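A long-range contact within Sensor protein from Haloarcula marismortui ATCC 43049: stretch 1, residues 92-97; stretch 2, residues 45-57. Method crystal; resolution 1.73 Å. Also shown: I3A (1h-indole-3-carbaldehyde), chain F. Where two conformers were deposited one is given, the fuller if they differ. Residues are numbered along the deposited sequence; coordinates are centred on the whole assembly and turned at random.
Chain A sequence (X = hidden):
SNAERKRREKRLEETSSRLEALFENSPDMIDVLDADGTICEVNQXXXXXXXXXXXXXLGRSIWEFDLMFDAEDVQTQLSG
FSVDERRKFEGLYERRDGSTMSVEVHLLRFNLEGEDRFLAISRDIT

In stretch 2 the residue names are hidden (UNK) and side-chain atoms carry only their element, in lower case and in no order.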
# COMPACT_ATOMS: atom_id res chain seq x y z
N LEU A 92 -12.97 7.18 12.32
CA LEU A 92 -12.34 7.58 13.58
C LEU A 92 -11.97 6.32 14.38
O LEU A 92 -12.83 5.74 15.06
CB LEU A 92 -13.25 8.53 14.40
CG LEU A 92 -12.67 8.97 15.75
CD1 LEU A 92 -11.60 10.07 15.54
CD2 LEU A 92 -13.85 9.53 16.61
N TYR A 93 -10.72 5.88 14.27
CA TYR A 93 -10.30 4.67 14.95
C TYR A 93 -10.11 4.91 16.44
O TYR A 93 -9.67 5.97 16.84
CB TYR A 93 -8.99 4.14 14.37
CG TYR A 93 -9.12 3.55 12.98
CD1 TYR A 93 -10.11 2.60 12.70
CD2 TYR A 93 -8.23 3.90 11.96
CE1 TYR A 93 -10.21 2.04 11.43
CE2 TYR A 93 -8.32 3.34 10.67
CZ TYR A 93 -9.33 2.43 10.42
OH TYR A 93 -9.44 1.89 9.16
N GLU A 94 -10.47 3.90 17.22
CA GLU A 94 -10.21 3.88 18.65
C GLU A 94 -9.03 2.95 18.90
O GLU A 94 -9.08 1.74 18.56
CB GLU A 94 -11.43 3.34 19.38
CG GLU A 94 -11.34 3.48 20.88
CD GLU A 94 -12.63 3.01 21.54
OE1 GLU A 94 -13.15 1.93 21.17
OE2 GLU A 94 -13.16 3.74 22.41
N ARG A 95 -7.96 3.52 19.45
CA ARG A 95 -6.81 2.73 19.82
C ARG A 95 -7.08 1.87 21.07
O ARG A 95 -8.02 2.15 21.86
CB ARG A 95 -5.60 3.64 20.09
CG ARG A 95 -5.21 4.56 18.90
CD ARG A 95 -3.76 4.95 19.08
NE ARG A 95 -3.31 5.85 18.03
CZ ARG A 95 -3.57 7.16 17.98
NH1 ARG A 95 -4.33 7.75 18.90
NH2 ARG A 95 -3.09 7.89 16.94
N ARG A 96 -6.20 0.88 21.28
CA ARG A 96 -6.33 0.04 22.49
C ARG A 96 -6.40 0.85 23.78
O ARG A 96 -7.19 0.54 24.69
CB ARG A 96 -5.18 -0.95 22.59
CG ARG A 96 -5.47 -2.11 23.56
CD ARG A 96 -4.34 -3.14 23.40
NE ARG A 96 -4.61 -4.41 24.07
CZ ARG A 96 -4.48 -4.60 25.39
NH1 ARG A 96 -4.74 -5.80 25.92
NH2 ARG A 96 -4.09 -3.59 26.17
N ASP A 97 -5.58 1.90 23.85
CA ASP A 97 -5.53 2.76 25.02
C ASP A 97 -6.67 3.79 25.12
O ASP A 97 -6.69 4.60 26.07
CB ASP A 97 -4.15 3.44 25.10
CG ASP A 97 -3.91 4.49 24.00
OD1 ASP A 97 -4.85 4.81 23.25
OD2 ASP A 97 -2.76 5.01 23.89
N UNK A 45 1.44 -1.97 10.11
CA UNK A 45 1.14 -0.56 10.37
C UNK A 45 -0.25 -0.40 11.07
O UNK A 45 -0.38 0.38 12.01
c UNK A 45 1.20 0.27 9.07
c UNK A 45 1.12 1.79 9.32
n UNK A 45 3.50 2.26 9.04
c UNK A 45 4.76 2.64 9.29
n UNK A 45 5.10 3.16 10.45
c UNK A 45 2.36 2.37 9.97
n UNK A 45 5.69 2.50 8.34
N UNK A 46 -1.25 -1.11 10.60
CA UNK A 46 -2.59 -1.08 11.20
C UNK A 46 -2.50 -1.43 12.69
O UNK A 46 -3.01 -0.70 13.53
c UNK A 46 -7.60 -1.96 11.81
c UNK A 46 -6.63 -2.64 12.56
c UNK A 46 -7.22 -1.28 10.63
c UNK A 46 -3.51 -2.05 10.46
c UNK A 46 -5.30 -2.68 12.10
c UNK A 46 -4.93 -2.02 10.94
c UNK A 46 -5.89 -1.34 10.20
N UNK A 47 -1.85 -2.56 12.99
CA UNK A 47 -1.73 -3.07 14.36
C UNK A 47 -0.94 -2.10 15.25
O UNK A 47 -1.36 -1.75 16.39
s UNK A 47 -2.06 -5.66 13.51
c UNK A 47 -1.06 -4.45 14.33
N UNK A 48 0.22 -1.67 14.74
CA UNK A 48 1.08 -0.74 15.47
C UNK A 48 0.39 0.59 15.77
O UNK A 48 0.43 1.05 16.90
c UNK A 48 2.34 -0.49 14.70
N UNK A 49 -0.23 1.19 14.77
CA UNK A 49 -0.89 2.51 14.92
C UNK A 49 -2.02 2.42 15.96
O UNK A 49 -2.18 3.33 16.77
c UNK A 49 -1.44 3.00 13.59
c UNK A 49 0.12 4.90 12.70
c UNK A 49 -0.32 3.44 12.56
o UNK A 49 0.41 5.53 11.66
o UNK A 49 0.15 5.43 13.84
N UNK A 50 -2.75 1.31 15.99
CA UNK A 50 -3.88 1.15 16.94
C UNK A 50 -3.50 0.52 18.28
O UNK A 50 -4.30 0.52 19.19
c UNK A 50 -6.91 0.45 14.64
c UNK A 50 -5.04 0.40 16.28
c UNK A 50 -5.93 2.62 15.41
c UNK A 50 -5.64 1.16 15.08
N UNK A 51 -2.27 0.01 18.38
CA UNK A 51 -1.74 -0.63 19.61
C UNK A 51 -2.21 -2.06 19.87
O UNK A 51 -2.18 -2.54 21.01
N UNK A 52 -2.66 -2.75 18.83
CA UNK A 52 -3.14 -4.13 18.98
C UNK A 52 -2.19 -5.13 18.36
O UNK A 52 -1.46 -4.78 17.43
c UNK A 52 -4.47 -4.29 18.26
c UNK A 52 -7.70 -2.53 20.34
c UNK A 52 -6.15 -4.27 20.11
c UNK A 52 -7.21 -1.87 19.23
c UNK A 52 -6.15 -2.44 18.55
c UNK A 52 -5.62 -3.66 18.98
o UNK A 52 -8.72 -2.02 21.08
c UNK A 52 -7.17 -3.72 20.78
N UNK A 53 -2.17 -6.35 18.90
CA UNK A 53 -1.51 -7.46 18.23
C UNK A 53 -2.48 -7.92 17.15
O UNK A 53 -3.70 -7.82 17.33
o UNK A 53 0.81 -9.55 18.52
o UNK A 53 -0.99 -10.79 18.28
c UNK A 53 -0.42 -9.73 18.63
c UNK A 53 -1.27 -8.61 19.22
N UNK A 54 -1.93 -8.46 16.07
CA UNK A 54 -2.73 -9.00 14.98
C UNK A 54 -3.83 -9.97 15.48
O UNK A 54 -4.95 -9.96 14.97
o UNK A 54 -1.34 -10.45 10.73
c UNK A 54 -1.81 -9.71 13.98
o UNK A 54 -1.05 -12.06 12.20
c UNK A 54 -1.56 -10.97 11.84
c UNK A 54 -2.50 -10.27 12.78
N UNK A 55 -3.49 -10.79 16.47
CA UNK A 55 -4.42 -11.77 17.03
C UNK A 55 -5.66 -11.14 17.68
O UNK A 55 -6.69 -11.82 17.84
c UNK A 55 -3.71 -12.71 18.02
o UNK A 55 -3.36 -12.03 19.22
N UNK A 56 -5.56 -9.85 18.05
CA UNK A 56 -6.65 -9.09 18.68
C UNK A 56 -7.54 -8.39 17.64
O UNK A 56 -8.53 -7.75 17.99
c UNK A 56 -6.09 -8.00 19.63
o UNK A 56 -3.80 -6.62 21.32
o UNK A 56 -5.16 -7.27 22.92
c UNK A 56 -4.71 -7.37 21.75
c UNK A 56 -5.28 -8.50 20.86
N UNK A 57 -7.18 -8.48 16.37
CA UNK A 57 -7.85 -7.76 15.30
C UNK A 57 -8.45 -8.71 14.26
O UNK A 57 -9.57 -8.51 13.86
c UNK A 57 -6.83 -6.80 14.58
c UNK A 57 -7.49 -6.07 13.39
c UNK A 57 -6.31 -5.76 15.57
O I3A F . -11.73 -0.88 6.21
C3' I3A F . -11.58 0.01 7.04
C3 I3A F . -12.76 0.86 7.45
C2 I3A F . -12.62 1.83 8.47
N I3A F . -13.88 2.36 8.56
C8 I3A F . -14.76 1.76 7.70
C9 I3A F . -14.09 0.77 6.98
C4 I3A F . -14.76 0.02 6.00
C5 I3A F . -16.15 0.24 5.78
C6 I3A F . -16.83 1.20 6.54
C7 I3A F . -16.13 1.97 7.49
O HOH W 1 -0.89 6.16 16.12
O HOH W 2 -3.15 1.95 22.16
O HOH W 3 -9.95 -0.19 19.83

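Position 45 carries three carbons, a nitrogen, then a carbon bearing two more nitrogens. That is a guanidinium, so it is R45; it lies out of reach of stretch 1, and its backbone O accepts from the N of position 49 within the helix.

Position 46 has one carbon followed by a ring of six carbons with no oxygen, and that ring sets its edge toward the face of Y93, with centroids 5.8 Å apart and planes at 70°. It is F46. Its CA-to-CB bond points sideways, but the ring comes nearer.

Position 47, one carbon and one sulfur, is C47, and position 48, a single carbon, is A48. Neither touches stretch 1.

Position 49 has three carbons, the third carrying two oxygens: a carboxylate on a two-carbon stem. Its part in the contact is largely played by the backbone, whose O receives a weak hydrogen bond from R95 NE. It is E49, and R95 NE lies 3.0 Å from E49 O. Water 1 also links the two residues, accepting from R95 NH2 at 2.9 Å and lying 2.6 Å from E49 OE1.

Position 50 has four carbons forked at the second, packed against Y93, while its backbone O accepts from R96 N. The fork makes it L50 rather than an isomer branched at the first. Its CD2 packs 3.6 Å from Y93 CB, and its CD1 lies over one face of the Y93 ring. The bond from R96 N to L50 O, at 2.8 Å and 170°, is nearly straight.

Position 51 has no side-chain atoms: G51. It is the first residue to leave helical geometry, with phi at 78°, a value that by itself favours glycine. An ideal CB here would point toward stretch 1 and lie 3.7 Å from R96 CB; R96 CD lies 3.3 Å from G51 O.

Position 52 has one carbon and a six-carbon ring bearing an oxygen. R96 CB sits over the ring face, 3.9 Å from its centroid in a CH-pi contact, while E94 O lies at the ring edge. It is Y52. Water 3 bridges the strand to the phenol, 2.5 Å from both E94 O and Y52 OH.

Position 53 has two carbons, the second carrying two oxygens: D53. Its end leads away from stretch 1. Position 54, with three carbons and a terminal carboxylate, is E54, far from the contact. Position 55, one carbon and one oxygen, is S55, whose N and OG both donate to D53 OD2.

Position 56 again has three carbons ending in two oxygens, one of them in a salt bridge with R96 NE. It is E56. Its OE2 lies 3.1 Å from R96 NE, and its OE1 accepts from D53 N at 2.9 Å, tying the carboxylate to the backbone of its own stretch.

Position 57, one carbon carrying two others, is V57, buried but out of reach of stretch 1.

The design rule is layered. Y93 supplies an apolar anchor against F46 and L50; carbonyls at the helix end receive R95 and R96; and R96 then spans G51, lies along Y52 and ends at a carboxylate already held in place.

Stretch 2 (45-57) RFCAELGYDESEV
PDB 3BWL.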